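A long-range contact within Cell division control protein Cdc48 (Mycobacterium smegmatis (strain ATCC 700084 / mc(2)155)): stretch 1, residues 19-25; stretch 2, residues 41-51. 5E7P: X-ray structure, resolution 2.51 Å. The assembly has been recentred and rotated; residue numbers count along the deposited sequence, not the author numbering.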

ATOM      1  N   LEU A  19      16.390 -17.052  -7.604  1.00 61.83           N
ATOM      2  CA  LEU A  19      16.526 -16.427  -6.294  1.00 57.92           C
ATOM      3  C   LEU A  19      17.961 -15.982  -6.037  1.00 51.62           C
ATOM      4  O   LEU A  19      18.812 -16.782  -5.640  1.00 49.35           O
ATOM      5  N   SER A  20      18.224 -14.699  -6.269  1.00 45.71           N
ATOM      6  CA  SER A  20      19.560 -14.145  -6.081  1.00 41.66           C
ATOM      7  C   SER A  20      19.937 -14.108  -4.600  1.00 34.45           C
ATOM      8  O   SER A  20      19.070 -14.012  -3.737  1.00 32.99           O
ATOM      9  N   HIS A  21      21.233 -14.186  -4.315  1.00 31.82           N
ATOM     10  CA  HIS A  21      21.709 -14.248  -2.938  1.00 32.29           C
ATOM     11  C   HIS A  21      23.191 -13.904  -2.852  1.00 34.19           C
ATOM     12  O   HIS A  21      23.931 -14.053  -3.824  1.00 37.29           O
ATOM     13  N   LEU A  22      23.622 -13.450  -1.680  1.00 33.56           N
ATOM     14  CA  LEU A  22      25.021 -13.114  -1.452  1.00 34.67           C
ATOM     15  C   LEU A  22      25.433 -13.466  -0.033  1.00 38.18           C
ATOM     16  O   LEU A  22      24.640 -13.347   0.901  1.00 35.70           O
ATOM     17  N   ARG A  23      26.675 -13.909   0.125  1.00 43.61           N
ATOM     18  CA  ARG A  23      27.244 -14.088   1.449  1.00 46.12           C
ATOM     19  C   ARG A  23      27.967 -12.807   1.834  1.00 44.89           C
ATOM     20  O   ARG A  23      28.815 -12.320   1.089  1.00 44.74           O
ATOM     21  N   LEU A  24      27.622 -12.255   2.991  1.00 44.00           N
ATOM     22  CA  LEU A  24      28.260 -11.036   3.466  1.00 46.27           C
ATOM     23  C   LEU A  24      28.805 -11.228   4.874  1.00 48.30           C
ATOM     24  O   LEU A  24      28.525 -12.233   5.526  1.00 47.51           O
ATOM     25  N   THR A  25      29.589 -10.258   5.331  1.00 50.18           N
ATOM     26  CA  THR A  25      30.069 -10.244   6.705  1.00 51.73           C
ATOM     27  C   THR A  25      29.083  -9.455   7.560  1.00 51.95           C
ATOM     28  O   THR A  25      28.701  -8.337   7.212  1.00 50.23           O
ATOM     29  N   ARG A  41      21.300  -2.871   7.566  1.00 44.47           N
ATOM     30  CA  ARG A  41      21.974  -1.922   6.681  1.00 43.92           C
ATOM     31  C   ARG A  41      22.810  -2.608   5.595  1.00 44.85           C
ATOM     32  O   ARG A  41      23.764  -3.333   5.885  1.00 43.86           O
ATOM     33  N   LEU A  42      22.443  -2.360   4.342  1.00 45.34           N
ATOM     34  CA  LEU A  42      23.133  -2.951   3.204  1.00 46.18           C
ATOM     35  C   LEU A  42      23.681  -1.875   2.275  1.00 48.38           C
ATOM     36  O   LEU A  42      23.085  -0.809   2.124  1.00 49.30           O
ATOM     37  N   HIS A  43      24.821  -2.160   1.657  1.00 49.35           N
ATOM     38  CA  HIS A  43      25.383  -1.279   0.645  1.00 49.34           C
ATOM     39  C   HIS A  43      24.449  -1.263  -0.560  1.00 47.26           C
ATOM     40  O   HIS A  43      23.823  -2.274  -0.874  1.00 45.15           O
ATOM     41  N   PRO A  44      24.332  -0.107  -1.228  1.00 48.84           N
ATOM     42  CA  PRO A  44      23.472   0.008  -2.412  1.00 47.85           C
ATOM     43  C   PRO A  44      23.821  -0.996  -3.511  1.00 47.63           C
ATOM     44  O   PRO A  44      22.934  -1.419  -4.254  1.00 47.19           O
ATOM     45  N   GLU A  45      25.093  -1.370  -3.611  1.00 47.17           N
ATOM     46  CA  GLU A  45      25.512  -2.341  -4.616  1.00 47.92           C
ATOM     47  C   GLU A  45      24.904  -3.715  -4.340  1.00 44.82           C
ATOM     48  O   GLU A  45      24.603  -4.468  -5.269  1.00 43.28           O
ATOM     49  N   VAL A  46      24.721  -4.032  -3.063  1.00 42.92           N
ATOM     50  CA  VAL A  46      24.056  -5.270  -2.671  1.00 42.56           C
ATOM     51  C   VAL A  46      22.594  -5.233  -3.102  1.00 41.89           C
ATOM     52  O   VAL A  46      22.075  -6.204  -3.653  1.00 40.26           O
ATOM     53  N   LEU A  47      21.941  -4.100  -2.856  1.00 42.46           N
ATOM     54  CA  LEU A  47      20.554  -3.902  -3.261  1.00 40.43           C
ATOM     55  C   LEU A  47      20.407  -4.063  -4.770  1.00 40.15           C
ATOM     56  O   LEU A  47      19.450  -4.671  -5.251  1.00 40.00           O
ATOM     57  N   ALA A  48      21.365  -3.517  -5.510  1.00 40.00           N
ATOM     58  CA  ALA A  48      21.360  -3.620  -6.963  1.00 39.71           C
ATOM     59  C   ALA A  48      21.611  -5.059  -7.420  1.00 41.64           C
ATOM     60  O   ALA A  48      20.937  -5.561  -8.318  1.00 43.85           O
ATOM     61  N   ALA A  49      22.579  -5.719  -6.791  1.00 40.82           N
ATOM     62  CA  ALA A  49      22.936  -7.093  -7.144  1.00 40.50           C
ATOM     63  C   ALA A  49      21.811  -8.072  -6.826  1.00 39.84           C
ATOM     64  O   ALA A  49      21.604  -9.052  -7.544  1.00 42.57           O
ATOM     65  N   LEU A  50      21.089  -7.803  -5.746  1.00 36.33           N
ATOM     66  CA  LEU A  50      19.987  -8.663  -5.336  1.00 35.35           C
ATOM     67  C   LEU A  50      18.711  -8.384  -6.129  1.00 37.91           C
ATOM     68  O   LEU A  50      17.807  -9.217  -6.177  1.00 38.67           O
ATOM     69  N   GLY A  51      18.641  -7.209  -6.746  1.00 40.84           N
ATOM     70  CA  GLY A  51      17.493  -6.843  -7.556  1.00 40.75           C
ATOM     71  C   GLY A  51      16.370  -6.220  -6.750  1.00 40.05           C
ATOM     72  O   GLY A  51      15.199  -6.327  -7.114  1.00 39.62           O
TER

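A strand, 22-25, runs nearly antiparallel to a helix, 44-50, with 165° between their directions and 10.9 Å between their axes at closest approach. That spacing leaves room for a layer of aliphatic side chains, and alternation along the strand supplies one side of it: L22 and L24 point their CA-to-CB bonds toward the helix, while the exposed R23 makes no contact with it.

Both strand leucines are in the m,t rotamer, and each extends a CD1 methyl into a hollow of the second stretch. L22 CD1 settles between two small bumps one helical turn apart, 4.1 Å from V46 CG1 and 4.0 Å from A49 CB. L24 CD1 fills the next pocket, 4.0 Å from V46 CG2 and 3.9 Å from L42 CD2. V46, with chi1 t, is a ridge shared by the two leucines: its CG1 lies near both CD1 methyls, and its CG2 lies beside that of L24. L42 leaves its backbone sideways, but its m,t rotamer brings its end in to close the pocket beside L24.

At the other end of the helix, L50 contributes the largest covered area. It too starts sideways and, as an m,t leucine, turns its tip inward, laying CD2 4.2 Å from L22 CG and 3.8 Å from H21 CA. With the H21 side chain directed away, the backbone there offers a surface on which the methyl can rest.

The polar tie sits at this end. S20, chi1 p, points toward the helix, and its OG donates a hydrogen bond to L50 O at 2.8 Å, satisfying a carbonyl in the last turn. G51 follows with positive phi, where a CB would jam against that same carbonyl oxygen. At the helix start, H43 ND1 caps E45 N at 3.0 Å, its ring leading away from the strand.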

ATOM      1  CB  LEU A  19      16.060 -17.385  -5.194  1.00 58.71           C
ATOM      2  CG  LEU A  19      15.883 -16.784  -3.797  1.00 58.09           C
ATOM      3  CD1 LEU A  19      14.965 -15.567  -3.843  1.00 56.27           C
ATOM      4  CD2 LEU A  19      15.346 -17.828  -2.828  1.00 57.15           C
ATOM      5  CB  SER A  20      19.652 -12.747  -6.693  1.00 44.44           C
ATOM      6  OG  SER A  20      18.743 -11.862  -6.065  1.00 47.76           O
ATOM      7  CB  HIS A  21      21.480 -15.648  -2.365  1.00 33.26           C
ATOM      8  CG  HIS A  21      22.241 -16.717  -3.085  1.00 32.27           C
ATOM      9  ND1 HIS A  21      21.782 -17.301  -4.245  1.00 31.75           N
ATOM     10  CD2 HIS A  21      23.440 -17.288  -2.822  1.00 32.29           C
ATOM     11  CE1 HIS A  21      22.663 -18.195  -4.662  1.00 34.02           C
ATOM     12  NE2 HIS A  21      23.678 -18.207  -3.815  1.00 33.54           N
ATOM     13  CB  LEU A  22      25.262 -11.624  -1.685  1.00 34.86           C
ATOM     14  CG  LEU A  22      25.217 -11.107  -3.121  1.00 33.35           C
ATOM     15  CD1 LEU A  22      25.204  -9.592  -3.126  1.00 30.51           C
ATOM     16  CD2 LEU A  22      26.410 -11.643  -3.899  1.00 34.44           C
ATOM     17  CB  ARG A  23      28.217 -15.265   1.475  1.00 50.49           C
ATOM     18  CG  ARG A  23      28.755 -15.587   2.862  1.00 57.08           C
ATOM     19  CD  ARG A  23      30.068 -16.351   2.784  1.00 64.65           C
ATOM     20  NE  ARG A  23      29.941 -17.588   2.017  1.00 69.54           N
ATOM     21  CZ  ARG A  23      30.971 -18.323   1.607  1.00 73.08           C
ATOM     22  NH1 ARG A  23      32.212 -17.944   1.886  1.00 74.57           N
ATOM     23  NH2 ARG A  23      30.760 -19.434   0.913  1.00 73.31           N
ATOM     24  CB  LEU A  24      27.271  -9.867   3.452  1.00 45.30           C
ATOM     25  CG  LEU A  24      26.663  -9.463   2.108  1.00 43.43           C
ATOM     26  CD1 LEU A  24      25.725  -8.286   2.292  1.00 43.55           C
ATOM     27  CD2 LEU A  24      27.751  -9.125   1.105  1.00 44.59           C
ATOM     28  CB  THR A  25      31.467  -9.608   6.813  1.00 52.01           C
ATOM     29  OG1 THR A  25      32.334 -10.185   5.827  1.00 51.51           O
ATOM     30  CG2 THR A  25      32.054  -9.835   8.199  1.00 52.90           C
ATOM     31  CB  ARG A  41      22.844  -0.956   7.489  1.00 44.16           C
ATOM     32  CG  ARG A  41      22.073  -0.017   8.404  1.00 42.58           C
ATOM     33  CD  ARG A  41      21.343   1.056   7.612  1.00 41.46           C
ATOM     34  NE  ARG A  41      20.494   1.882   8.467  1.00 42.03           N
ATOM     35  CZ  ARG A  41      19.564   2.718   8.014  1.00 41.50           C
ATOM     36  NH1 ARG A  41      19.357   2.843   6.710  1.00 39.99           N
ATOM     37  NH2 ARG A  41      18.834   3.427   8.866  1.00 41.14           N
ATOM     38  CB  LEU A  42      22.183  -3.863   2.426  1.00 44.81           C
ATOM     39  CG  LEU A  42      21.648  -5.093   3.159  1.00 43.77           C
ATOM     40  CD1 LEU A  42      20.552  -5.771   2.351  1.00 40.94           C
ATOM     41  CD2 LEU A  42      22.781  -6.061   3.445  1.00 44.39           C
ATOM     42  CB  HIS A  43      26.770  -1.772   0.232  1.00 52.34           C
ATOM     43  CG  HIS A  43      27.569  -0.766  -0.536  1.00 56.97           C
ATOM     44  ND1 HIS A  43      27.412  -0.567  -1.889  1.00 58.28           N
ATOM     45  CD2 HIS A  43      28.532   0.099  -0.137  1.00 58.99           C
ATOM     46  CE1 HIS A  43      28.243   0.378  -2.293  1.00 59.39           C
ATOM     47  NE2 HIS A  43      28.933   0.798  -1.249  1.00 60.20           N
ATOM     48  CB  PRO A  44      23.747   1.431  -2.898  1.00 47.99           C
ATOM     49  CG  PRO A  44      24.111   2.174  -1.662  1.00 49.57           C
ATOM     50  CD  PRO A  44      24.869   1.199  -0.807  1.00 50.03           C
ATOM     51  CB  GLU A  45      27.036  -2.437  -4.691  1.00 51.29           C
ATOM     52  CG  GLU A  45      27.523  -3.357  -5.794  1.00 52.77           C
ATOM     53  CD  GLU A  45      29.022  -3.305  -5.982  1.00 56.50           C
ATOM     54  OE1 GLU A  45      29.696  -2.551  -5.249  1.00 59.77           O
ATOM     55  OE2 GLU A  45      29.524  -4.021  -6.872  1.00 56.25           O
ATOM     56  CB  VAL A  46      24.144  -5.505  -1.151  1.00 42.23           C
ATOM     57  CG1 VAL A  46      23.372  -6.755  -0.755  1.00 40.37           C
ATOM     58  CG2 VAL A  46      25.595  -5.612  -0.718  1.00 43.46           C
ATOM     59  CB  LEU A  47      20.062  -2.518  -2.835  1.00 40.40           C
ATOM     60  CG  LEU A  47      20.013  -2.212  -1.337  1.00 41.69           C
ATOM     61  CD1 LEU A  47      19.538  -0.782  -1.105  1.00 41.28           C
ATOM     62  CD2 LEU A  47      19.113  -3.201  -0.610  1.00 41.10           C
ATOM     63  CB  ALA A  48      22.391  -2.677  -7.561  1.00 38.84           C
ATOM     64  CB  ALA A  49      24.214  -7.509  -6.426  1.00 40.04           C
ATOM     65  CB  LEU A  50      19.726  -8.521  -3.837  1.00 34.22           C
ATOM     66  CG  LEU A  50      20.817  -9.087  -2.927  1.00 36.27           C
ATOM     67  CD1 LEU A  50      20.437  -8.896  -1.464  1.00 37.35           C
ATOM     68  CD2 LEU A  50      21.070 -10.562  -3.241  1.00 35.07           C
TER